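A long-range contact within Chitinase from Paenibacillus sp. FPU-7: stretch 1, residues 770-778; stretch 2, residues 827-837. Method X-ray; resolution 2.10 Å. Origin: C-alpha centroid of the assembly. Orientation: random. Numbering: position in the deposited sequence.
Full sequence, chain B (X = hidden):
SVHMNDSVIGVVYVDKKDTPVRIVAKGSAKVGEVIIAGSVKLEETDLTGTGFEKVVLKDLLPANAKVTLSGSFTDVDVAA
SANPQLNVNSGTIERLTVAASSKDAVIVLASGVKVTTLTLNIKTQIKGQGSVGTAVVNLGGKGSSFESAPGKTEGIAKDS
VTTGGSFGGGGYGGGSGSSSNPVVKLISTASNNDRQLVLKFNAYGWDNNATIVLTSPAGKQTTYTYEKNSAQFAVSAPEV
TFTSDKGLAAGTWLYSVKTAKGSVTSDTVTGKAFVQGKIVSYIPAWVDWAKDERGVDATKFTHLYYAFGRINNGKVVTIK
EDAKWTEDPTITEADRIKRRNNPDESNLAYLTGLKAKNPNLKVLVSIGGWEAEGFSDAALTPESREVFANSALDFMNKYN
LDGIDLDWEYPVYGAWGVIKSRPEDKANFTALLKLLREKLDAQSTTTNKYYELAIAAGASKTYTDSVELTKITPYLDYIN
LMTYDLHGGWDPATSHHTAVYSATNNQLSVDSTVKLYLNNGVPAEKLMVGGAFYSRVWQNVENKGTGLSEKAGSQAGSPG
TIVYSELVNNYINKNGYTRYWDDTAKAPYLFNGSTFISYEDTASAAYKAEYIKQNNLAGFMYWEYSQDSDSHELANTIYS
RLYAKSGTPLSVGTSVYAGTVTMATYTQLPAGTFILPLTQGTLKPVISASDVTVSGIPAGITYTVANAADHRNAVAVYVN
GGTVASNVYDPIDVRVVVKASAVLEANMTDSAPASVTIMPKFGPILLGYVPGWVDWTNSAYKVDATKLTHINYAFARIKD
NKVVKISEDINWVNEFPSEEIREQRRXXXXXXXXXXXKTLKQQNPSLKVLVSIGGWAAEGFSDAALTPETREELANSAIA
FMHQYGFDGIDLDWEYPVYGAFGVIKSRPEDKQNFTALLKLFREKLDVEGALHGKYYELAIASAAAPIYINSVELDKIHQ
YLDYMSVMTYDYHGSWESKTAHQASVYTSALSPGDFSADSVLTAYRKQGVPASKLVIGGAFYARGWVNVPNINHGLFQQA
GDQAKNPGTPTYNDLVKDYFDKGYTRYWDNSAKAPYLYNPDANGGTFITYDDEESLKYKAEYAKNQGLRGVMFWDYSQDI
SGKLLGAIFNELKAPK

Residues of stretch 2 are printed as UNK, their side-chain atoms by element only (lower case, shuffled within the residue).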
# COMPACT_ATOMS: atom_id res chain seq x y z
N VAL B 770 -26.57 44.26 2.68
CA VAL B 770 -26.50 45.71 2.52
C VAL B 770 -26.08 46.32 3.90
O VAL B 770 -26.78 46.21 4.88
CB VAL B 770 -27.81 46.26 2.04
CG1 VAL B 770 -27.76 47.76 2.02
CG2 VAL B 770 -28.16 45.67 0.63
N PRO B 771 -24.87 46.88 3.97
CA PRO B 771 -24.32 47.37 5.20
C PRO B 771 -25.02 48.65 5.60
O PRO B 771 -25.19 49.57 4.79
CB PRO B 771 -22.87 47.60 4.87
CG PRO B 771 -22.80 47.79 3.43
CD PRO B 771 -23.91 46.96 2.85
N GLY B 772 -25.48 48.69 6.85
CA GLY B 772 -26.19 49.83 7.38
C GLY B 772 -25.30 51.04 7.76
O GLY B 772 -25.83 52.10 8.08
N TRP B 773 -23.99 50.84 7.79
CA TRP B 773 -23.01 51.86 8.08
C TRP B 773 -22.59 52.59 6.82
O TRP B 773 -21.72 53.40 6.92
CB TRP B 773 -21.78 51.31 8.81
CG TRP B 773 -21.20 49.97 8.16
CD1 TRP B 773 -20.26 49.85 7.15
CD2 TRP B 773 -21.57 48.65 8.52
NE1 TRP B 773 -20.04 48.53 6.88
CE2 TRP B 773 -20.84 47.77 7.69
CE3 TRP B 773 -22.47 48.12 9.43
CZ2 TRP B 773 -20.99 46.37 7.77
CZ3 TRP B 773 -22.61 46.76 9.50
CH2 TRP B 773 -21.88 45.90 8.66
N VAL B 774 -23.22 52.30 5.68
CA VAL B 774 -23.18 53.09 4.47
C VAL B 774 -24.47 53.88 4.44
O VAL B 774 -25.54 53.33 4.64
CB VAL B 774 -23.05 52.20 3.20
CG1 VAL B 774 -23.29 52.98 1.94
CG2 VAL B 774 -21.67 51.55 3.09
N ASP B 775 -24.37 55.19 4.23
CA ASP B 775 -25.51 56.08 4.04
C ASP B 775 -25.95 55.99 2.60
O ASP B 775 -25.45 56.74 1.74
CB ASP B 775 -25.07 57.50 4.39
CG ASP B 775 -26.20 58.51 4.38
OD1 ASP B 775 -27.35 58.22 4.07
OD2 ASP B 775 -25.90 59.65 4.75
N TRP B 776 -26.87 55.05 2.33
CA TRP B 776 -27.23 54.72 0.96
C TRP B 776 -27.89 55.88 0.21
O TRP B 776 -27.62 56.07 -0.98
CB TRP B 776 -28.08 53.44 0.84
CG TRP B 776 -27.23 52.24 1.16
CD1 TRP B 776 -27.02 51.69 2.38
CD2 TRP B 776 -26.32 51.64 0.28
NE1 TRP B 776 -26.02 50.75 2.30
CE2 TRP B 776 -25.58 50.69 1.01
CE3 TRP B 776 -26.00 51.86 -1.08
CZ2 TRP B 776 -24.62 49.91 0.43
CZ3 TRP B 776 -25.04 51.06 -1.65
CH2 TRP B 776 -24.39 50.08 -0.90
N THR B 777 -28.77 56.60 0.88
CA THR B 777 -29.42 57.78 0.30
C THR B 777 -28.38 58.72 -0.37
O THR B 777 -28.63 59.18 -1.46
CB THR B 777 -30.27 58.53 1.32
OG1 THR B 777 -31.20 57.62 1.90
CG2 THR B 777 -31.10 59.62 0.68
N ASN B 778 -27.21 58.88 0.24
CA ASN B 778 -26.13 59.74 -0.30
C ASN B 778 -24.96 59.07 -0.94
O ASN B 778 -23.96 59.75 -1.20
CB ASN B 778 -25.62 60.65 0.82
CG ASN B 778 -26.71 61.51 1.35
OD1 ASN B 778 -27.47 62.06 0.57
ND2 ASN B 778 -26.89 61.53 2.66
N UNK B 827 -24.15 58.23 15.11
CA UNK B 827 -25.10 58.76 14.17
C UNK B 827 -25.33 57.83 12.93
O UNK B 827 -25.74 58.29 11.87
n UNK B 827 -25.81 61.55 15.15
o UNK B 827 -23.59 61.52 15.28
c UNK B 827 -24.63 61.15 14.76
c UNK B 827 -24.60 60.12 13.68
N UNK B 828 -25.13 56.54 13.10
CA UNK B 828 -25.35 55.58 12.02
C UNK B 828 -26.70 55.84 11.37
O UNK B 828 -27.72 56.00 12.04
o UNK B 828 -23.96 53.11 10.89
n UNK B 828 -26.13 52.56 11.02
c UNK B 828 -25.06 53.20 11.44
c UNK B 828 -25.27 54.16 12.54
N UNK B 829 -26.70 55.95 10.04
CA UNK B 829 -27.85 56.39 9.30
C UNK B 829 -28.96 55.34 9.08
O UNK B 829 -29.41 55.17 7.98
c UNK B 829 -26.10 55.89 7.78
c UNK B 829 -27.23 56.83 7.96
c UNK B 829 -25.54 55.70 9.17
N UNK B 830 -29.49 54.78 10.16
CA UNK B 830 -30.44 53.66 10.09
C UNK B 830 -31.74 54.16 9.59
O UNK B 830 -32.25 53.62 8.60
c UNK B 830 -29.32 52.19 11.79
o UNK B 830 -28.98 51.19 11.05
c UNK B 830 -30.56 52.95 11.45
o UNK B 830 -28.65 52.56 12.78
N UNK B 831 -32.27 55.24 10.17
CA UNK B 831 -33.55 55.72 9.67
C UNK B 831 -33.52 56.10 8.18
O UNK B 831 -34.48 55.83 7.47
o UNK B 831 -35.09 55.51 12.08
o UNK B 831 -34.70 57.58 12.59
c UNK B 831 -34.04 56.96 10.43
c UNK B 831 -34.63 56.65 11.79
N UNK B 832 -32.49 56.83 7.75
CA UNK B 832 -32.37 57.16 6.31
C UNK B 832 -32.27 55.87 5.47
O UNK B 832 -32.89 55.77 4.43
c UNK B 832 -31.16 58.04 6.04
N UNK B 833 -31.46 54.93 5.91
CA UNK B 833 -31.41 53.60 5.21
C UNK B 833 -32.73 52.89 5.17
O UNK B 833 -33.03 52.29 4.14
n UNK B 833 -27.99 52.72 6.19
c UNK B 833 -30.37 52.71 5.79
o UNK B 833 -28.83 53.76 4.35
c UNK B 833 -29.00 53.14 5.41
N UNK B 834 -33.57 53.00 6.20
CA UNK B 834 -34.81 52.33 6.15
C UNK B 834 -35.73 53.03 5.16
O UNK B 834 -36.54 52.33 4.48
c UNK B 834 -34.87 51.90 9.97
c UNK B 834 -33.32 50.25 10.69
c UNK B 834 -34.14 51.30 10.97
c UNK B 834 -35.53 52.24 7.54
c UNK B 834 -33.84 50.47 8.37
c UNK B 834 -34.72 51.52 8.65
c UNK B 834 -33.15 49.86 9.38
N UNK B 835 -35.66 54.37 5.05
CA UNK B 835 -36.49 55.01 4.00
C UNK B 835 -35.97 54.63 2.64
O UNK B 835 -36.74 54.42 1.72
c UNK B 835 -36.48 56.53 4.12
N UNK B 836 -34.66 54.51 2.50
CA UNK B 836 -34.08 54.05 1.21
C UNK B 836 -34.55 52.64 0.82
O UNK B 836 -35.04 52.41 -0.29
c UNK B 836 -31.35 54.10 -2.41
c UNK B 836 -31.97 54.50 -1.20
c UNK B 836 -32.54 54.07 1.25
c UNK B 836 -31.19 52.45 -0.18
c UNK B 836 -31.88 53.68 -0.07
o UNK B 836 -30.03 52.40 -3.64
c UNK B 836 -30.57 52.06 -1.35
c UNK B 836 -30.65 52.87 -2.48
N UNK B 837 -34.46 51.71 1.76
CA UNK B 837 -34.90 50.32 1.48
C UNK B 837 -36.36 50.29 1.05
O UNK B 837 -36.74 49.55 0.14
c UNK B 837 -34.72 49.48 2.74
c UNK B 837 -32.61 48.33 1.96
c UNK B 837 -33.26 49.20 3.00
c UNK B 837 -33.13 48.55 4.38
O HOH W 1 -29.36 56.49 3.85
O HOH W 2 -33.35 57.95 2.90

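Position 827 carries two carbons, the second bearing one oxygen and one nitrogen: an amide on a short stem. It reaches nothing on stretch 1 and sits where the chain has just left a helix. It is Asn827.

Position 828 has the same four atoms, but here they work. The nitrogen lies 3.0 Å from Gly772 O and the oxygen 3.2 Å from Trp773 CA. This is Asn828, whose ND2 donates to Gly772 O, a carbonyl inside the type I turn from Pro771 to Val774.

At 829 three carbons close a ring onto the backbone nitrogen, and one packs 3.8 Å from Asp775 CA. This is Pro829, at the N-cap position of the helix that follows.

Position 830 shows two carbons, the second with two oxygens, a carboxylate. CA-to-CB points away from stretch 1, but the end comes nearer, one oxygen 4.4 Å from Gly772 O, without a hydrogen bond. It is Asp830; within stretch 2, its OD2 accepts from Asn828 ND2 at 3.1 Å, helping to hold that amide in place.

Position 831 repeats the carboxylate but is exposed and out of reach of stretch 1: Asp831.

Position 832 has a single carbon, CB, which points toward stretch 1 and comes within 4.3 Å of Asp775 OD1: Ala832.

Position 833 has two carbons, the second with one oxygen and one nitrogen. The nitrogen is 3.0 Å from Val774 O and the oxygen 3.1 Å from Trp776 N, so both ends of an amide are matched. In Asn833, ND2 donates to Val774 O, and OD1 accepts from Trp776 N.

Position 834 holds one carbon and a ring of six, buried but out of reach of stretch 1: Phe834. The lone carbon at 835, also without contact, is Ala835.

At 836 there is one carbon, then a six-carbon ring bearing one oxygen, and Trp776 CB lies over one ring face, 3.8 Å from the centroid. This is Tyr836. Its ring and the five-membered ring of Trp776 are nearly parallel but slid apart, with little overlap.

Position 837 has four carbons forked at the second; one methyl carbon stays 4.9 Å from Val770 CG1, beyond contact. It is CD2 of Leu837.

The contact runs on side-chain amides reading a looped backbone. Asn833, one turn into the helix, grips the main chain on both sides of Asp775, while Asn828 takes the preceding turn. Water 1 donates to Asp775 OD1 and Asn833 OD1 and accepts from Thr777 N, extending the polar network. Pro829 and Tyr836 add apolar packing, and Trp776 NE1 donates to Pro771 O at 2.9 Å, tying the loop to itself.

Stretch 2 (827-837) NNPDDANFAYL
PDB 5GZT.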